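Local coordinates for protein V-type ATPase 116 kDa subunit (Meiothermus ruber, PDB 3RRK) that probably forms, through its cytoplasmic N-terminal domain, part of the stator of a rotary proton-transporting V-type ATPase, at residues 170-175 / 195-200. Numbering follows the deposited sequence.
Sequences EALADR and RSELEA
Glu197 turns its carboxylate toward the side chains of Leu172 and Arg175, OE1 nearer the leucine methyl and OE2 nearer the guanidinium. OE2 sits over one face of the Arg175 guanidinium, shifted toward its rim and 3.2 Å from NH1. The two flat groups stand almost perpendicular, 89° apart, and the chains behind them cross at roughly a right angle. Because OE2 lies well above the guanidinium plane, this salt bridge rests on charge alone, with no N-H aimed at the oxygen. Arg175 spends its NE on its own turn instead: NE donates to Leu172 O at 3.1 Å, nearly straight at 164°, with that oxygen close to the guanidinium plane. The backbone N of Arg175 reaches the same oxygen from the opposite face of the carbonyl, closing a type II' beta turn in which Ala173 takes positive phi. That turn carries the chain from helix 158-172 to strand 177-182; after that strand and its antiparallel neighbour 187-194, Glu197 stands at the N-cap position of helix 198-206. The contact thus joins the end of one helix to the start of the other in the lobe far from the chain termini, both helices packing on the three-stranded sheet, where Leu172 and Leu198 touch Val193. Leu172 and Glu197 run alongside one another, pointing opposite ways, which brings Leu172 CD2 to 3.2 Å from Glu197 OE1. The same methyl meets Ala200 CB at 4.3 Å, in the first turn of helix 198-206. With CG anti to its carbonyl carbon (chi1 -58°) and the chain extended beyond it, Glu197 spans the gap to the arginine; an alanine here would probably leave the guanidinium without this counter-charge and take away the carboxylate lying against the Leu172 methyl.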
loop_
_atom_site.group_PDB
_atom_site.type_symbol
_atom_site.label_atom_id
_atom_site.label_comp_id
_atom_site.label_asym_id
_atom_site.label_seq_id
_atom_site.Cartn_x
_atom_site.Cartn_y
_atom_site.Cartn_z
ATOM N N GLU A 170 -28.597 -12.199 39.620
ATOM C CA GLU A 170 -27.822 -12.656 40.762
ATOM C C GLU A 170 -27.069 -11.464 41.344
ATOM O O GLU A 170 -26.821 -11.386 42.543
ATOM C CB GLU A 170 -26.843 -13.753 40.319
ATOM C CG GLU A 170 -26.492 -14.789 41.385
ATOM C CD GLU A 170 -25.666 -15.954 40.835
ATOM O OE1 GLU A 170 -25.718 -16.216 39.611
ATOM O OE2 GLU A 170 -24.957 -16.607 41.632
ATOM N N ALA A 171 -26.730 -10.522 40.475
ATOM C CA ALA A 171 -25.803 -9.460 40.821
ATOM C C ALA A 171 -26.500 -8.132 41.086
ATOM O O ALA A 171 -25.992 -7.299 41.836
ATOM C CB ALA A 171 -24.768 -9.299 39.711
ATOM N N LEU A 172 -27.662 -7.941 40.470
ATOM C CA LEU A 172 -28.348 -6.656 40.514
ATOM C C LEU A 172 -29.829 -6.761 40.873
ATOM O O LEU A 172 -30.542 -5.758 40.882
ATOM C CB LEU A 172 -28.205 -5.958 39.163
ATOM C CG LEU A 172 -26.783 -5.553 38.782
ATOM C CD1 LEU A 172 -26.694 -5.237 37.292
ATOM C CD2 LEU A 172 -26.327 -4.373 39.636
ATOM N N ALA A 173 -30.293 -7.971 41.161
ATOM C CA ALA A 173 -31.708 -8.210 41.429
ATOM C C ALA A 173 -32.582 -7.771 40.261
ATOM O O ALA A 173 -32.533 -8.351 39.173
ATOM C CB ALA A 173 -32.148 -7.500 42.715
ATOM N N ASP A 174 -33.370 -6.730 40.503
ATOM C CA ASP A 174 -34.313 -6.216 39.522
ATOM C C ASP A 174 -33.885 -4.857 38.972
ATOM O O ASP A 174 -34.681 -4.165 38.333
ATOM C CB ASP A 174 -35.713 -6.108 40.143
ATOM C CG ASP A 174 -35.687 -5.586 41.585
ATOM O OD1 ASP A 174 -34.695 -4.932 41.982
ATOM O OD2 ASP A 174 -36.668 -5.834 42.324
ATOM N N ARG A 175 -32.635 -4.476 39.230
ATOM C CA ARG A 175 -32.115 -3.187 38.767
ATOM C C ARG A 175 -31.361 -3.312 37.439
ATOM O O ARG A 175 -30.194 -2.912 37.334
ATOM C CB ARG A 175 -31.192 -2.558 39.812
ATOM C CG ARG A 175 -31.806 -2.323 41.162
ATOM C CD ARG A 175 -30.731 -2.014 42.185
ATOM N NE ARG A 175 -29.806 -3.133 42.330
ATOM C CZ ARG A 175 -28.808 -3.176 43.205
ATOM N NH1 ARG A 175 -28.601 -2.155 44.027
ATOM N NH2 ARG A 175 -28.017 -4.242 43.258
ATOM N N ARG A 195 -26.056 3.933 36.008
ATOM C CA ARG A 195 -24.710 4.310 35.582
ATOM C C ARG A 195 -23.650 3.802 36.557
ATOM O O ARG A 195 -22.619 3.259 36.153
ATOM C CB ARG A 195 -24.588 5.826 35.446
ATOM C CG ARG A 195 -23.180 6.301 35.110
ATOM C CD ARG A 195 -22.806 6.007 33.662
ATOM N NE ARG A 195 -23.495 6.885 32.715
ATOM C CZ ARG A 195 -23.364 6.807 31.392
ATOM N NH1 ARG A 195 -22.568 5.886 30.857
ATOM N NH2 ARG A 195 -24.032 7.644 30.606
ATOM N N SER A 196 -23.923 3.972 37.844
ATOM C CA SER A 196 -22.993 3.572 38.893
ATOM C C SER A 196 -22.780 2.054 39.003
ATOM O O SER A 196 -21.960 1.604 39.791
ATOM C CB SER A 196 -23.442 4.140 40.253
ATOM O OG SER A 196 -24.615 3.490 40.730
ATOM N N GLU A 197 -23.517 1.263 38.236
ATOM C CA GLU A 197 -23.388 -0.190 38.321
ATOM C C GLU A 197 -22.978 -0.802 36.988
ATOM O O GLU A 197 -23.146 -2.003 36.770
ATOM C CB GLU A 197 -24.701 -0.813 38.778
ATOM C CG GLU A 197 -25.170 -0.296 40.119
ATOM C CD GLU A 197 -26.426 -0.992 40.594
ATOM O OE1 GLU A 197 -27.292 -1.310 39.739
ATOM O OE2 GLU A 197 -26.534 -1.232 41.818
ATOM N N LEU A 198 -22.450 0.034 36.100
ATOM C CA LEU A 198 -22.104 -0.400 34.758
ATOM C C LEU A 198 -21.098 -1.533 34.822
ATOM O O LEU A 198 -21.231 -2.533 34.124
ATOM C CB LEU A 198 -21.514 0.754 33.970
ATOM C CG LEU A 198 -21.326 0.475 32.490
ATOM C CD1 LEU A 198 -22.624 -0.095 31.895
ATOM C CD2 LEU A 198 -20.854 1.734 31.754
ATOM N N GLU A 199 -20.103 -1.373 35.685
ATOM C CA GLU A 199 -19.052 -2.369 35.854
ATOM C C GLU A 199 -19.521 -3.692 36.444
ATOM O O GLU A 199 -18.965 -4.738 36.138
ATOM C CB GLU A 199 -17.901 -1.783 36.668
ATOM C CG GLU A 199 -17.251 -0.624 35.936
ATOM C CD GLU A 199 -16.993 -0.968 34.471
ATOM O OE1 GLU A 199 -16.716 -2.166 34.190
ATOM O OE2 GLU A 199 -17.075 -0.052 33.611
ATOM N N ALA A 200 -20.548 -3.648 37.278
ATOM C CA ALA A 200 -21.091 -4.870 37.863
ATOM C C ALA A 200 -21.747 -5.705 36.781
ATOM O O ALA A 200 -21.750 -6.932 36.833
ATOM C CB ALA A 200 -22.104 -4.529 38.960
#